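Local coordinates for hypothetical protein (Neisseria meningitidis, PDB 2I45), which is of unknown function but belongs to the cupin superfamily, small beta-barrel proteins of which many bind a metal or a small molecule, at residues L8-A13 / H32-L36. Residues are numbered along the deposited sequence.
Sequences LKQHLA and HLVKL
Helix 8-13, with Leu12 N and Ala13 N hydrogen-bonded to Leu8 O and Lys9 O (both 2.9 Å), lies across one face of extended strand 32-36; the axes pass 8.9 Å apart at -58°, with Leu12 CA nearest Leu33 CA at 6.7 Å. From His32, out of reach of the helix, the strand reaches Leu33, whose mt side chain enters the helix face among three residues: CD2 sits 4.2 Å from Leu8 CD1, CD1 3.3 Å from His11 CB, and CB 3.4 Å from Leu12 CD1. Val34 turns away. Lys35 comes back to the helix side, chi1 m and chi2 to chi4 all t, carrying NZ to 3.5 Å from Leu12 O without a hydrogen bond between them, while NZ makes a weak hydrogen bond to Ile15 O just beyond; its CE packs 4.2 Å from Leu12 CB. Leu36 is already out of reach. Leu8 and Leu12 also rest on strand 50-56, and Leu8 meets Phe53 of the second subunit. A short N-terminal helix thus packs, mainly through leucines, on the antiparallel five-stranded sheet of a cupin beta-barrel.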
ATOM      1  N   LEU B   8      -1.673  -6.920  -7.617  1.00 52.07           N
ATOM      2  CA  LEU B   8      -1.082  -5.766  -8.241  1.00 51.50           C
ATOM      3  C   LEU B   8      -0.543  -6.084  -9.614  1.00 51.88           C
ATOM      4  O   LEU B   8      -1.121  -5.586 -10.585  1.00 52.45           O
ATOM      5  CB  LEU B   8      -0.018  -5.150  -7.321  1.00 51.03           C
ATOM      6  CG  LEU B   8      -0.387  -4.013  -6.346  1.00 51.62           C
ATOM      7  CD1 LEU B   8      -1.937  -3.847  -5.995  1.00 45.12           C
ATOM      8  CD2 LEU B   8       0.499  -4.012  -5.103  1.00 50.85           C
ATOM      9  N   LYS B   9       0.509  -6.909  -9.727  1.00 52.05           N
ATOM     10  CA  LYS B   9       1.123  -7.161 -11.045  1.00 52.72           C
ATOM     11  C   LYS B   9       0.094  -7.549 -12.121  1.00 52.36           C
ATOM     12  O   LYS B   9      -0.048  -6.893 -13.160  1.00 52.13           O
ATOM     13  CB  LYS B   9       2.230  -8.227 -10.997  1.00 53.75           C
ATOM     14  CG  LYS B   9       3.455  -7.887 -10.117  1.00 57.65           C
ATOM     15  CD  LYS B   9       4.299  -6.711 -10.640  1.00 59.07           C
ATOM     16  CE  LYS B   9       5.811  -7.018 -10.567  1.00 63.46           C
ATOM     17  NZ  LYS B   9       6.266  -8.391 -11.153  1.00 63.71           N
ATOM     18  N   GLN B  10      -0.643  -8.605 -11.867  1.00 52.53           N
ATOM     19  CA  GLN B  10      -1.597  -9.008 -12.842  1.00 53.54           C
ATOM     20  C   GLN B  10      -2.677  -7.912 -13.139  1.00 53.78           C
ATOM     21  O   GLN B  10      -3.013  -7.727 -14.316  1.00 54.07           O
ATOM     22  CB  GLN B  10      -2.143 -10.416 -12.551  1.00 53.70           C
ATOM     23  CG  GLN B  10      -3.515 -10.426 -11.925  1.00 57.93           C
ATOM     24  CD  GLN B  10      -3.884 -11.775 -11.324  1.00 61.53           C
ATOM     25  OE1 GLN B  10      -5.032 -11.949 -10.876  1.00 62.94           O
ATOM     26  NE2 GLN B  10      -2.922 -12.730 -11.292  1.00 58.50           N
ATOM     27  N   HIS B  11      -3.182  -7.173 -12.139  1.00 52.69           N
ATOM     28  CA  HIS B  11      -4.110  -6.056 -12.460  1.00 52.57           C
ATOM     29  C   HIS B  11      -3.469  -4.976 -13.368  1.00 52.92           C
ATOM     30  O   HIS B  11      -4.091  -4.416 -14.302  1.00 53.62           O
ATOM     31  CB  HIS B  11      -4.665  -5.398 -11.197  1.00 51.77           C
ATOM     32  CG  HIS B  11      -5.862  -6.086 -10.643  1.00 51.24           C
ATOM     33  ND1 HIS B  11      -7.119  -5.548 -10.703  1.00 55.16           N
ATOM     34  CD2 HIS B  11      -6.002  -7.277 -10.020  1.00 54.14           C
ATOM     35  CE1 HIS B  11      -7.988  -6.374 -10.144  1.00 53.92           C
ATOM     36  NE2 HIS B  11      -7.338  -7.436  -9.725  1.00 52.03           N
ATOM     37  N   LEU B  12      -2.219  -4.672 -13.083  1.00 52.08           N
ATOM     38  CA  LEU B  12      -1.566  -3.650 -13.833  1.00 51.97           C
ATOM     39  C   LEU B  12      -1.335  -4.133 -15.261  1.00 51.77           C
ATOM     40  O   LEU B  12      -1.758  -3.464 -16.193  1.00 52.08           O
ATOM     41  CB  LEU B  12      -0.261  -3.229 -13.149  1.00 51.99           C
ATOM     42  CG  LEU B  12      -0.011  -2.028 -12.234  1.00 52.03           C
ATOM     43  CD1 LEU B  12      -1.240  -1.517 -11.472  1.00 50.93           C
ATOM     44  CD2 LEU B  12       1.103  -2.483 -11.259  1.00 47.18           C
ATOM     45  N   ALA B  13      -0.667  -5.276 -15.429  1.00 51.29           N
ATOM     46  CA  ALA B  13      -0.475  -5.862 -16.758  1.00 51.15           C
ATOM     47  C   ALA B  13      -1.719  -5.769 -17.661  1.00 51.21           C
ATOM     48  O   ALA B  13      -1.564  -5.612 -18.867  1.00 51.23           O
ATOM     49  CB  ALA B  13       0.030  -7.306 -16.663  1.00 50.63           C
ATOM     50  N   HIS B  32      -6.816   2.888  -6.780  1.00 47.51           N
ATOM     51  CA  HIS B  32      -6.649   3.322  -8.139  1.00 49.15           C
ATOM     52  C   HIS B  32      -5.336   2.702  -8.683  1.00 49.70           C
ATOM     53  O   HIS B  32      -4.264   2.796  -8.041  1.00 49.28           O
ATOM     54  CB  HIS B  32      -6.596   4.835  -8.161  1.00 49.98           C
ATOM     55  CG  HIS B  32      -7.891   5.507  -7.806  1.00 53.81           C
ATOM     56  ND1 HIS B  32      -8.536   6.376  -8.662  1.00 57.77           N
ATOM     57  CD2 HIS B  32      -8.665   5.435  -6.694  1.00 57.96           C
ATOM     58  CE1 HIS B  32      -9.650   6.814  -8.089  1.00 58.86           C
ATOM     59  NE2 HIS B  32      -9.751   6.259  -6.891  1.00 58.37           N
ATOM     60  N   LEU B  33      -5.422   2.023  -9.822  1.00 50.61           N
ATOM     61  CA  LEU B  33      -4.200   1.517 -10.497  1.00 51.92           C
ATOM     62  C   LEU B  33      -4.157   2.242 -11.825  1.00 52.60           C
ATOM     63  O   LEU B  33      -5.134   2.226 -12.561  1.00 52.74           O
ATOM     64  CB  LEU B  33      -4.189  -0.002 -10.727  1.00 51.56           C
ATOM     65  CG  LEU B  33      -4.598  -0.943  -9.583  1.00 50.90           C
ATOM     66  CD1 LEU B  33      -4.886  -2.357  -9.995  1.00 50.46           C
ATOM     67  CD2 LEU B  33      -3.604  -0.931  -8.534  1.00 53.31           C
ATOM     68  N   VAL B  34      -3.029   2.901 -12.099  1.00 52.93           N
ATOM     69  CA  VAL B  34      -2.908   3.783 -13.248  1.00 52.72           C
ATOM     70  C   VAL B  34      -1.491   3.752 -13.648  1.00 52.52           C
ATOM     71  O   VAL B  34      -0.634   3.514 -12.812  1.00 53.90           O
ATOM     72  CB  VAL B  34      -3.032   5.228 -12.875  1.00 53.07           C
ATOM     73  CG1 VAL B  34      -3.690   5.995 -14.009  1.00 50.64           C
ATOM     74  CG2 VAL B  34      -3.711   5.365 -11.576  1.00 52.76           C
ATOM     75  N   LYS B  35      -1.213   4.060 -14.905  1.00 51.92           N
ATOM     76  CA  LYS B  35       0.159   4.121 -15.311  1.00 50.93           C
ATOM     77  C   LYS B  35       0.403   5.536 -15.723  1.00 50.46           C
ATOM     78  O   LYS B  35      -0.448   6.107 -16.291  1.00 50.19           O
ATOM     79  CB  LYS B  35       0.405   3.130 -16.420  1.00 50.41           C
ATOM     80  CG  LYS B  35       0.289   1.680 -15.933  1.00 52.50           C
ATOM     81  CD  LYS B  35       0.834   0.634 -16.981  1.00 51.22           C
ATOM     82  CE  LYS B  35       0.608  -0.784 -16.499  1.00 50.07           C
ATOM     83  NZ  LYS B  35       1.137  -1.867 -17.423  1.00 53.44           N
ATOM     84  N   LEU B  36       1.586   6.076 -15.406  1.00 51.50           N
ATOM     85  CA  LEU B  36       2.024   7.464 -15.612  1.00 50.92           C
ATOM     86  C   LEU B  36       3.248   7.593 -16.517  1.00 50.42           C
ATOM     87  O   LEU B  36       4.226   6.813 -16.376  1.00 50.92           O
ATOM     88  CB  LEU B  36       2.457   8.013 -14.268  1.00 51.53           C
ATOM     89  CG  LEU B  36       1.413   8.821 -13.528  1.00 54.79           C
ATOM     90  CD1 LEU B  36      -0.076   8.378 -13.719  1.00 55.34           C
ATOM     91  CD2 LEU B  36       1.785   8.871 -12.087  1.00 54.56           C
TER